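Side-chain contacts in proteinase K (Serratia sp., PDB 2B6N), which probably cleaves peptide bonds within proteins as a subtilisin-like serine endopeptidase of the proteinase K type, here represented by its calcium-binding catalytic domain: residues A[57-62]-A[110-115]; A[116-121]-A[144-149]; A[152-157]-A[229-234]; A[168-171]-A[176-179]. All coordinates share one frame; numbering follows the deposited sequence.

Contact 1 (A[57-62]-A[110-115])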
loop_
_atom_site.group_PDB
_atom_site.type_symbol
_atom_site.label_atom_id
_atom_site.label_comp_id
_atom_site.label_asym_id
_atom_site.label_seq_id
_atom_site.Cartn_x
_atom_site.Cartn_y
_atom_site.Cartn_z
ATOM N N TYR A 57 0.522 -17.377 -1.822
ATOM C CA TYR A 57 -0.017 -18.251 -2.864
ATOM C C TYR A 57 0.049 -17.537 -4.196
ATOM O O TYR A 57 -0.026 -16.304 -4.244
ATOM C CB TYR A 57 -1.483 -18.675 -2.596
ATOM C CG TYR A 57 -1.814 -19.915 -3.399
ATOM C CD1 TYR A 57 -1.380 -21.159 -2.960
ATOM C CD2 TYR A 57 -2.501 -19.843 -4.618
ATOM C CE1 TYR A 57 -1.637 -22.306 -3.674
ATOM C CE2 TYR A 57 -2.773 -21.008 -5.362
ATOM C CZ TYR A 57 -2.320 -22.236 -4.874
ATOM O OH TYR A 57 -2.534 -23.411 -5.568
ATOM N N ASP A 58 0.196 -18.321 -5.263
ATOM C CA ASP A 58 0.228 -17.805 -6.616
ATOM C C ASP A 58 -1.025 -18.259 -7.372
ATOM O O ASP A 58 -1.123 -19.417 -7.771
ATOM C CB ASP A 58 1.535 -18.252 -7.298
ATOM C CG ASP A 58 1.673 -17.752 -8.738
ATOM O OD1 ASP A 58 0.672 -17.310 -9.340
ATOM O OD2 ASP A 58 2.803 -17.805 -9.270
ATOM N N PHE A 59 -1.983 -17.344 -7.548
ATOM C CA PHE A 59 -3.214 -17.618 -8.296
ATOM C C PHE A 59 -3.084 -17.493 -9.814
ATOM O O PHE A 59 -4.019 -17.818 -10.548
ATOM C CB PHE A 59 -4.390 -16.797 -7.742
ATOM C CG PHE A 59 -4.790 -17.215 -6.351
ATOM C CD1 PHE A 59 -4.354 -16.487 -5.236
ATOM C CD2 PHE A 59 -5.550 -18.377 -6.155
ATOM C CE1 PHE A 59 -4.705 -16.891 -3.943
ATOM C CE2 PHE A 59 -5.900 -18.795 -4.883
ATOM C CZ PHE A 59 -5.478 -18.050 -3.762
ATOM N N ILE A 60 -1.922 -17.068 -10.300
ATOM C CA ILE A 60 -1.662 -17.128 -11.750
ATOM C C ILE A 60 -1.228 -18.550 -12.133
ATOM O O ILE A 60 -1.826 -19.166 -13.031
ATOM C CB ILE A 60 -0.597 -16.099 -12.171
ATOM C CG1 ILE A 60 -1.071 -14.684 -11.822
ATOM C CG2 ILE A 60 -0.259 -16.230 -13.681
ATOM C CD1 ILE A 60 -2.326 -14.214 -12.595
ATOM N N ASP A 61 -0.213 -19.068 -11.439
ATOM C CA ASP A 61 0.345 -20.406 -11.735
ATOM C C ASP A 61 -0.326 -21.548 -10.975
ATOM O O ASP A 61 -0.099 -22.726 -11.283
ATOM C CB ASP A 61 1.856 -20.446 -11.475
ATOM C CG ASP A 61 2.642 -19.571 -12.436
ATOM O OD1 ASP A 61 2.124 -19.218 -13.519
ATOM O OD2 ASP A 61 3.798 -19.247 -12.102
ATOM N N ASN A 62 -1.145 -21.196 -9.993
ATOM C CA ASN A 62 -1.780 -22.160 -9.092
ATOM C C ASN A 62 -0.781 -23.016 -8.292
ATOM O O ASN A 62 -0.792 -24.269 -8.351
ATOM C CB ASN A 62 -2.806 -23.027 -9.841
ATOM C CG ASN A 62 -3.694 -23.810 -8.903
ATOM O OD1 ASN A 62 -3.912 -23.404 -7.758
ATOM N ND2 ASN A 62 -4.211 -24.942 -9.376
ATOM N N VAL A 110 -8.219 -12.242 -8.579
ATOM C CA VAL A 110 -8.043 -11.210 -7.555
ATOM C C VAL A 110 -8.886 -11.551 -6.326
ATOM O O VAL A 110 -8.412 -11.445 -5.192
ATOM C CB VAL A 110 -8.416 -9.810 -8.074
ATOM C CG1 VAL A 110 -8.465 -8.784 -6.906
ATOM C CG2 VAL A 110 -7.424 -9.371 -9.167
ATOM N N ILE A 111 -10.136 -11.939 -6.567
ATOM C CA ILE A 111 -11.037 -12.385 -5.490
ATOM C C ILE A 111 -10.479 -13.612 -4.750
ATOM O O ILE A 111 -10.525 -13.678 -3.510
ATOM C CB ILE A 111 -12.492 -12.614 -6.005
ATOM C CG1 ILE A 111 -13.156 -11.263 -6.356
ATOM C CG2 ILE A 111 -13.307 -13.434 -4.986
ATOM C CD1 ILE A 111 -14.430 -11.387 -7.149
ATOM N N ALA A 112 -9.941 -14.577 -5.502
ATOM C CA ALA A 112 -9.250 -15.713 -4.891
ATOM C C ALA A 112 -8.151 -15.256 -3.924
ATOM O O ALA A 112 -8.043 -15.792 -2.824
ATOM C CB ALA A 112 -8.688 -16.686 -5.964
ATOM N N GLY A 113 -7.351 -14.272 -4.331
ATOM C CA GLY A 113 -6.273 -13.728 -3.468
ATOM C C GLY A 113 -6.795 -13.026 -2.210
ATOM O O GLY A 113 -6.229 -13.170 -1.111
ATOM N N ILE A 114 -7.860 -12.248 -2.375
ATOM C CA ILE A 114 -8.498 -11.576 -1.227
ATOM C C ILE A 114 -8.958 -12.635 -0.221
ATOM O O ILE A 114 -8.666 -12.541 0.979
ATOM C CB ILE A 114 -9.709 -10.728 -1.670
ATOM C CG1 ILE A 114 -9.265 -9.572 -2.581
ATOM C CG2 ILE A 114 -10.446 -10.166 -0.449
ATOM C CD1 ILE A 114 -10.401 -8.938 -3.417
ATOM N N ASN A 115 -9.672 -13.642 -0.724
ATOM C CA ASN A 115 -10.194 -14.697 0.126
ATOM C C ASN A 115 -9.051 -15.430 0.793
ATOM O O ASN A 115 -9.142 -15.766 1.970
ATOM C CB ASN A 115 -11.080 -15.676 -0.653
ATOM C CG ASN A 115 -12.406 -15.054 -1.104
ATOM O OD1 ASN A 115 -12.869 -14.051 -0.555
ATOM N ND2 ASN A 115 -13.032 -15.673 -2.100
#
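Phe59, just past the end of strand 53-58, faces Gly113 on helix 107-120, their CA atoms 6.9 Å apart, so that the turn after the edge strand leans on the helix flank. The phenyl ring carries the whole contact. With CG anti to its own carbonyl carbon (chi1 -67°) the ring reaches the helix and receives Ala112 over one face: Ala112 CB stands 3.8 Å from the ring centroid, 21° off the normal, a CH-pi contact displaced toward the CD2-CE2 rim, where Phe59 CD2 and Ala112 CB are 3.6 Å apart. The other half of the ring lies against helix backbone, Phe59 CE1 at 3.6 Å from Gly113 CA and Phe59 CZ at 3.5 Å from Ala112 O. Over the opposite face comes CD2 of Tyr57, above the ring centre, with the two rings inclined to each other.

The turn itself is tied by polar bonds. Asp58 OD1 accepts from Ile60 N at 2.8 Å, an Asx turn, and from Asp61 N at 2.9 Å, completing an Asx motif, while Tyr57 OH donates to Asn62 OD1 at 2.6 Å. Arg97 adds salt bridges to Asp58 and Asp61. No hydrogen bond links 57-62 to 110-115, so the two are joined by van der Waals and CH-pi contact alone, and the turn's polar bonding probably helps to fix where the ring can lie.

Contact 2 (A[116-121]-A[144-149])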
loop_
_atom_site.group_PDB
_atom_site.type_symbol
_atom_site.label_atom_id
_atom_site.label_comp_id
_atom_site.label_asym_id
_atom_site.label_seq_id
_atom_site.Cartn_x
_atom_site.Cartn_y
_atom_site.Cartn_z
ATOM N N TRP A 116 -7.971 -15.669 0.043
ATOM C CA TRP A 116 -6.804 -16.360 0.597
ATOM C C TRP A 116 -6.280 -15.634 1.830
ATOM O O TRP A 116 -6.019 -16.269 2.852
ATOM C CB TRP A 116 -5.681 -16.572 -0.443
ATOM C CG TRP A 116 -4.581 -17.468 0.091
ATOM C CD1 TRP A 116 -4.510 -18.831 0.001
ATOM C CD2 TRP A 116 -3.447 -17.056 0.849
ATOM N NE1 TRP A 116 -3.377 -19.293 0.626
ATOM C CE2 TRP A 116 -2.710 -18.223 1.168
ATOM C CE3 TRP A 116 -2.971 -15.811 1.288
ATOM C CZ2 TRP A 116 -1.520 -18.180 1.899
ATOM C CZ3 TRP A 116 -1.775 -15.768 2.015
ATOM C CH2 TRP A 116 -1.071 -16.951 2.311
ATOM N N VAL A 117 -6.117 -14.312 1.730
ATOM C CA VAL A 117 -5.678 -13.505 2.892
ATOM C C VAL A 117 -6.653 -13.651 4.072
ATOM O O VAL A 117 -6.216 -13.900 5.206
ATOM C CB VAL A 117 -5.471 -12.001 2.529
ATOM C CG1 VAL A 117 -5.113 -11.165 3.788
ATOM C CG2 VAL A 117 -4.365 -11.853 1.461
ATOM N N LYS A 118 -7.954 -13.483 3.800
ATOM C CA LYS A 118 -9.005 -13.660 4.817
ATOM C C LYS A 118 -8.861 -15.000 5.551
ATOM O O LYS A 118 -8.929 -15.056 6.786
ATOM C CB LYS A 118 -10.402 -13.563 4.183
ATOM C CG LYS A 118 -11.549 -13.781 5.185
ATOM C CD LYS A 118 -12.890 -13.615 4.526
ATOM C CE LYS A 118 -13.232 -14.803 3.630
ATOM N NZ LYS A 118 -14.517 -14.555 2.901
ATOM N N ASN A 119 -8.644 -16.067 4.788
ATOM C CA ASN A 119 -8.606 -17.406 5.354
ATOM C C ASN A 119 -7.288 -17.771 6.017
ATOM O O ASN A 119 -7.259 -18.673 6.852
ATOM C CB ASN A 119 -9.032 -18.452 4.309
ATOM C CG ASN A 119 -10.452 -18.226 3.823
ATOM O OD1 ASN A 119 -11.325 -17.780 4.580
ATOM N ND2 ASN A 119 -10.694 -18.519 2.564
ATOM N N ASN A 120 -6.214 -17.062 5.670
ATOM C CA ASN A 120 -4.867 -17.444 6.096
ATOM C C ASN A 120 -4.148 -16.466 7.018
ATOM O O ASN A 120 -3.177 -16.839 7.679
ATOM C CB ASN A 120 -4.002 -17.746 4.891
ATOM C CG ASN A 120 -4.349 -19.074 4.276
ATOM O OD1 ASN A 120 -3.868 -20.112 4.729
ATOM N ND2 ASN A 120 -5.226 -19.062 3.288
ATOM N N ALA A 121 -4.614 -15.230 7.074
ATOM C CA ALA A 121 -4.009 -14.258 7.985
ATOM C C ALA A 121 -4.115 -14.731 9.444
ATOM O O ALA A 121 -5.153 -15.237 9.872
ATOM C CB ALA A 121 -4.647 -12.885 7.822
ATOM N N ASN A 144 -14.746 -6.320 1.636
ATOM C CA ASN A 144 -15.521 -5.976 2.829
ATOM C C ASN A 144 -15.598 -7.169 3.802
ATOM O O ASN A 144 -15.463 -6.990 5.017
ATOM C CB ASN A 144 -16.927 -5.494 2.448
ATOM C CG ASN A 144 -16.936 -4.125 1.792
ATOM O OD1 ASN A 144 -16.025 -3.321 1.955
ATOM N ND2 ASN A 144 -17.993 -3.856 1.041
ATOM N N ALA A 145 -15.752 -8.381 3.260
ATOM C CA ALA A 145 -15.753 -9.590 4.077
ATOM C C ALA A 145 -14.402 -9.851 4.753
ATOM O O ALA A 145 -14.365 -10.236 5.931
ATOM C CB ALA A 145 -16.197 -10.835 3.239
ATOM N N ALA A 146 -13.290 -9.648 4.025
ATOM C CA ALA A 146 -11.950 -9.845 4.617
ATOM C C ALA A 146 -11.690 -8.837 5.737
ATOM O O ALA A 146 -11.079 -9.172 6.756
ATOM C CB ALA A 146 -10.846 -9.760 3.538
ATOM N N VAL A 147 -12.174 -7.612 5.542
ATOM C CA VAL A 147 -12.076 -6.563 6.559
ATOM C C VAL A 147 -12.932 -6.916 7.788
ATOM O O VAL A 147 -12.476 -6.761 8.919
ATOM C CB VAL A 147 -12.430 -5.166 5.991
ATOM C CG1 VAL A 147 -12.447 -4.120 7.094
ATOM C CG2 VAL A 147 -11.386 -4.770 4.911
ATOM N N ALA A 148 -14.158 -7.393 7.554
ATOM C CA ALA A 148 -15.030 -7.832 8.651
ATOM C C ALA A 148 -14.402 -9.000 9.424
ATOM O O ALA A 148 -14.710 -9.210 10.604
ATOM C CB ALA A 148 -16.414 -8.187 8.143
ATOM N N ALA A 149 -13.498 -9.726 8.769
ATOM C CA ALA A 149 -12.761 -10.833 9.377
ATOM C C ALA A 149 -11.502 -10.384 10.123
ATOM O O ALA A 149 -10.776 -11.209 10.677
ATOM C CB ALA A 149 -12.420 -11.902 8.309
#
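Lys118 spans the groove between helices 107-120 and 137-148 and lays its aliphatic chain along Ala145 and Ala146 of the second helix and Ala149 just beyond its end. The tight part is at the root of that side chain: Lys118 and Ala146 have CA atoms only 4.8 Å apart, and Lys118 CB meets Ala146 CB at 3.9 Å. Lys118 CG is anti to the backbone N (chi1 178°), and from there it touches Ala149 CB at 3.7 Å. Small side chains on the 137-148 side let the two backbones come this near. Ala146 is buried, resting also on Phe153 of strand 152-156, and Val117 beside the lysine turns down to Phe36 and Ile38, so this end of the contact belongs to the layer between helices and sheet.

Farther out the fit slackens. The extended chi2 carries the chain across Ala146 CA, and Lys118 CD lies 3.9 Å from Ala145 O. A bend at chi3 (74°) then turns the end of the chain back toward Ala145, one turn before Ala149, leaving Lys118 NZ 4.1 Å from Ala145 CB, a methyl that offers the ammonium no polar bond. Ala149, just past the helix end, is exposed.

Within 116-121, Asn120 folds back over one face of Trp116 and its ND2 donates to Trp116 O at 2.9 Å. Between 116-121 and 144-149 there is no hydrogen bond or salt bridge: the lysine acts through its methylenes, which cover the alanine methyls, while its ammonium group probably reaches the more exposed side.

Contact 3 (A[152-157]-A[229-234])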
loop_
_atom_site.group_PDB
_atom_site.type_symbol
_atom_site.label_atom_id
_atom_site.label_comp_id
_atom_site.label_asym_id
_atom_site.label_seq_id
_atom_site.Cartn_x
_atom_site.Cartn_y
_atom_site.Cartn_z
ATOM N N THR A 152 -7.043 -5.295 7.955
ATOM C CA THR A 152 -7.112 -3.964 7.375
ATOM C C THR A 152 -6.704 -4.056 5.905
ATOM O O THR A 152 -5.609 -4.531 5.613
ATOM C CB THR A 152 -6.158 -2.997 8.140
ATOM O OG1 THR A 152 -6.577 -2.908 9.519
ATOM C CG2 THR A 152 -6.121 -1.604 7.507
ATOM N N PHE A 153 -7.588 -3.617 5.002
ATOM C CA PHE A 153 -7.271 -3.526 3.566
ATOM C C PHE A 153 -7.024 -2.097 3.106
ATOM O O PHE A 153 -7.813 -1.184 3.383
ATOM C CB PHE A 153 -8.394 -4.136 2.716
ATOM C CG PHE A 153 -8.217 -5.583 2.457
ATOM C CD1 PHE A 153 -8.298 -6.501 3.488
ATOM C CD2 PHE A 153 -7.964 -6.028 1.174
ATOM C CE1 PHE A 153 -8.125 -7.841 3.247
ATOM C CE2 PHE A 153 -7.793 -7.381 0.919
ATOM C CZ PHE A 153 -7.869 -8.287 1.955
ATOM N N VAL A 154 -5.933 -1.930 2.363
ATOM C CA VAL A 154 -5.505 -0.628 1.859
ATOM C C VAL A 154 -5.351 -0.797 0.344
ATOM O O VAL A 154 -4.705 -1.744 -0.104
ATOM C CB VAL A 154 -4.148 -0.201 2.480
ATOM C CG1 VAL A 154 -3.748 1.199 1.957
ATOM C CG2 VAL A 154 -4.220 -0.190 4.018
ATOM N N VAL A 155 -5.953 0.102 -0.428
ATOM C CA VAL A 155 -6.055 -0.051 -1.889
ATOM C C VAL A 155 -5.776 1.249 -2.634
ATOM O O VAL A 155 -6.015 2.347 -2.105
ATOM C CB VAL A 155 -7.443 -0.651 -2.354
ATOM C CG1 VAL A 155 -7.834 -1.842 -1.488
ATOM C CG2 VAL A 155 -8.578 0.407 -2.343
ATOM N N ALA A 156 -5.270 1.122 -3.860
ATOM C CA ALA A 156 -4.991 2.289 -4.706
ATOM C C ALA A 156 -6.298 2.877 -5.228
ATOM O O ALA A 156 -7.239 2.124 -5.574
ATOM C CB ALA A 156 -4.075 1.898 -5.859
ATOM N N ALA A 157 -6.372 4.208 -5.274
ATOM C CA ALA A 157 -7.561 4.890 -5.814
ATOM C C ALA A 157 -7.673 4.720 -7.338
ATOM O O ALA A 157 -8.776 4.693 -7.876
ATOM C CB ALA A 157 -7.556 6.373 -5.448
ATOM N N HIS A 229 2.516 3.068 1.086
ATOM C CA HIS A 229 2.941 3.970 2.183
ATOM C C HIS A 229 1.920 3.836 3.318
ATOM O O HIS A 229 2.287 3.738 4.503
ATOM C CB HIS A 229 3.038 5.442 1.728
ATOM C CG HIS A 229 4.211 5.748 0.843
ATOM N ND1 HIS A 229 4.190 5.533 -0.517
ATOM C CD2 HIS A 229 5.410 6.324 1.115
ATOM C CE1 HIS A 229 5.342 5.934 -1.045
ATOM N NE2 HIS A 229 6.103 6.407 -0.071
ATOM N N VAL A 230 0.631 3.845 2.954
ATOM C CA VAL A 230 -0.460 3.741 3.938
ATOM C C VAL A 230 -0.505 2.373 4.605
ATOM O O VAL A 230 -0.682 2.276 5.828
ATOM C CB VAL A 230 -1.840 4.132 3.312
ATOM C CG1 VAL A 230 -2.990 4.042 4.363
ATOM C CG2 VAL A 230 -1.772 5.554 2.748
ATOM N N ALA A 231 -0.343 1.310 3.814
ATOM C CA ALA A 231 -0.247 -0.044 4.361
ATOM C C ALA A 231 0.900 -0.167 5.370
ATOM O O ALA A 231 0.744 -0.788 6.432
ATOM C CB ALA A 231 -0.078 -1.074 3.222
ATOM N N GLY A 232 2.038 0.454 5.047
ATOM C CA GLY A 232 3.199 0.452 5.930
ATOM C C GLY A 232 2.911 1.158 7.246
ATOM O O GLY A 232 3.310 0.685 8.295
ATOM N N VAL A 233 2.192 2.281 7.189
ATOM C CA VAL A 233 1.820 3.015 8.411
ATOM C C VAL A 233 0.793 2.240 9.237
ATOM O O VAL A 233 0.890 2.193 10.461
ATOM C CB VAL A 233 1.367 4.469 8.107
ATOM C CG1 VAL A 233 0.804 5.177 9.359
ATOM C CG2 VAL A 233 2.555 5.286 7.532
ATOM N N ALA A 234 -0.196 1.632 8.586
ATOM C CA ALA A 234 -1.069 0.668 9.310
ATOM C C ALA A 234 -0.244 -0.352 10.110
ATOM O O ALA A 234 -0.540 -0.615 11.285
ATOM C CB ALA A 234 -2.006 -0.056 8.328
#
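Val154 lays its CG1 methyl against Val230, 3.8 Å from Val230 CB and equally far from Val230 CG1, the two branched side chains crossing obliquely. In Val154 CG1 stands anti to the backbone N (chi1 -178°); from there it packs on Val230 and also reaches Ala231 N, while Val154 CG2 lies over Ala231 CA at 4.0 Å. Beneath, Val154 CB and Ala231 CB are 4.2 Å apart, a methyl being small enough for the CA atoms of these residues to approach to 5.9 Å. One turn along the helix the fit is looser, Thr152 CG2 and Ala234 CB meeting at 4.5 Å.

Strand and helix run nearly antiparallel, at 163°, with axes 8.3 Å apart. All five touching residues are buried and no hydrogen bond joins the segments. Val178 of the neighbouring strand packs on both Val154 and Val230, and Leu253 of helix 246-256 also touches Val230.

Ser224, the predicted nucleophile, sits in the first turn of helix 223-240; the side chains of Val154 and Ser224 are about 11 Å apart. A buried helix laid against a central parallel strand in this way is characteristic of the alpha/beta subtilase fold, whose serine sits at such a helix's N-terminal end.

Contact 4 (A[168-171]-A[176-179])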
loop_
_atom_site.group_PDB
_atom_site.type_symbol
_atom_site.label_atom_id
_atom_site.label_comp_id
_atom_site.label_asym_id
_atom_site.label_seq_id
_atom_site.Cartn_x
_atom_site.Cartn_y
_atom_site.Cartn_z
ATOM N N SER A 168 -13.328 -0.658 -8.704
ATOM C CA SER A 168 -13.167 -1.621 -7.612
ATOM C C SER A 168 -11.737 -2.176 -7.593
ATOM O O SER A 168 -11.178 -2.461 -8.653
ATOM C CB SER A 168 -14.152 -2.796 -7.761
ATOM O OG SER A 168 -15.492 -2.369 -7.534
ATOM N N PRO A 169 -11.168 -2.397 -6.387
ATOM C CA PRO A 169 -11.811 -2.212 -5.071
ATOM C C PRO A 169 -11.810 -0.792 -4.488
ATOM O O PRO A 169 -12.215 -0.616 -3.330
ATOM C CB PRO A 169 -10.992 -3.142 -4.175
ATOM C CG PRO A 169 -9.603 -3.018 -4.717
ATOM C CD PRO A 169 -9.822 -2.982 -6.254
ATOM N N ALA A 170 -11.380 0.203 -5.264
ATOM C CA ALA A 170 -11.354 1.610 -4.786
ATOM C C ALA A 170 -12.635 2.060 -4.063
ATOM O O ALA A 170 -12.573 2.736 -3.006
ATOM C CB ALA A 170 -11.015 2.586 -5.941
ATOM N N ARG A 171 -13.787 1.691 -4.611
ATOM C CA ARG A 171 -15.070 2.168 -4.071
ATOM C C ARG A 171 -15.552 1.354 -2.882
ATOM O O ARG A 171 -16.515 1.765 -2.194
ATOM C CB ARG A 171 -16.138 2.170 -5.187
ATOM C CG ARG A 171 -16.627 0.764 -5.518
ATOM C CD ARG A 171 -17.646 0.746 -6.689
ATOM N NE ARG A 171 -18.357 -0.536 -6.653
ATOM C CZ ARG A 171 -19.549 -0.804 -7.195
ATOM N NH1 ARG A 171 -20.244 0.109 -7.848
ATOM N NH2 ARG A 171 -20.043 -2.028 -7.066
ATOM N N ILE A 176 -9.543 1.049 2.723
ATOM C CA ILE A 176 -8.897 2.367 2.882
ATOM C C ILE A 176 -8.360 2.703 1.494
ATOM O O ILE A 176 -7.461 2.014 0.980
ATOM C CB ILE A 176 -7.746 2.345 3.906
ATOM C CG1 ILE A 176 -8.279 2.015 5.306
ATOM C CG2 ILE A 176 -7.022 3.711 3.966
ATOM C CD1 ILE A 176 -7.203 1.449 6.230
ATOM N N THR A 177 -8.922 3.739 0.884
ATOM C CA THR A 177 -8.630 4.070 -0.528
ATOM C C THR A 177 -7.695 5.269 -0.591
ATOM O O THR A 177 -7.971 6.301 0.017
ATOM C CB THR A 177 -9.949 4.291 -1.318
ATOM O OG1 THR A 177 -10.688 3.055 -1.304
ATOM C CG2 THR A 177 -9.684 4.724 -2.791
ATOM N N VAL A 178 -6.595 5.116 -1.330
ATOM C CA VAL A 178 -5.449 6.029 -1.211
ATOM C C VAL A 178 -5.196 6.767 -2.524
ATOM O O VAL A 178 -4.939 6.142 -3.558
ATOM C CB VAL A 178 -4.172 5.239 -0.760
ATOM C CG1 VAL A 178 -2.988 6.189 -0.524
ATOM C CG2 VAL A 178 -4.467 4.400 0.503
ATOM N N GLY A 179 -5.305 8.094 -2.478
ATOM C CA GLY A 179 -4.902 8.928 -3.612
ATOM C C GLY A 179 -3.411 9.249 -3.545
ATOM O O GLY A 179 -2.763 9.017 -2.522
#
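Ala170 and Thr177 meet through one hydrogen bond and a small apolar contact. The polar part comes first: Thr177 OG1 donates to Ala170 O at 2.6 Å, a short bond that reaches the carbonyl from the side, with a C=O...OG1 angle of 132° and the donor tilted 15° from the carbonyl plane. The hydroxyl is set for it by chi1 of -63°, which puts OG1 beside the backbone N of Thr177 and anti to its carbonyl carbon.

The apolar part uses the other branch. Thr177 CG2 lies 4.0 Å from Ala170 CB and 3.5 Å from Ala170 O, so the methyl flanks the same carbonyl that the hydroxyl grips. All three residues that touch, Pro169 among them, are buried.

Backbone shape brings the carbonyl round. A cis peptide bond precedes Pro169, and the loop turns there after the short strand 167-168 to come back to strand 176-181. Other polar bonds hold the loop: Ser168 OG bonds to Asp140 and to the backbone of Ser136, and Arg171 forms a salt bridge with Asp140. On the strand, the backbone N of Thr177 is taken by Asp198.

A buried loop carbonyl is thus satisfied by a strand hydroxyl, with the threonine methyl beside the same oxygen, and this one side-chain hydroxyl joins an irregular loop to strand 176-181.

How the contacts relate
The four contacts follow the layers of one alpha/beta domain. Contacts 1 and 2 share helix 107-120 and touch, Phe59 CZ packing 3.6 Å from Trp116 CB. Contact 2 reaches contact 3 through the sheet-facing side of its helix, Ala146 CB lying 3.3 Å from Phe153 CE1. Contact 4 is nested within the loop closed by contact 3; their strands are neighbours, with Val155 N 2.8 Å from Ile176 O in a probable hydrogen bond. The centre of contact 3 is about 4 Å from the chain's centre, that of contact 1 about 18 Å. None is made by the predicted triad itself; the side chains of Ala231 and Asp39, and of Pro169 and Ser224, are about 10 Å apart.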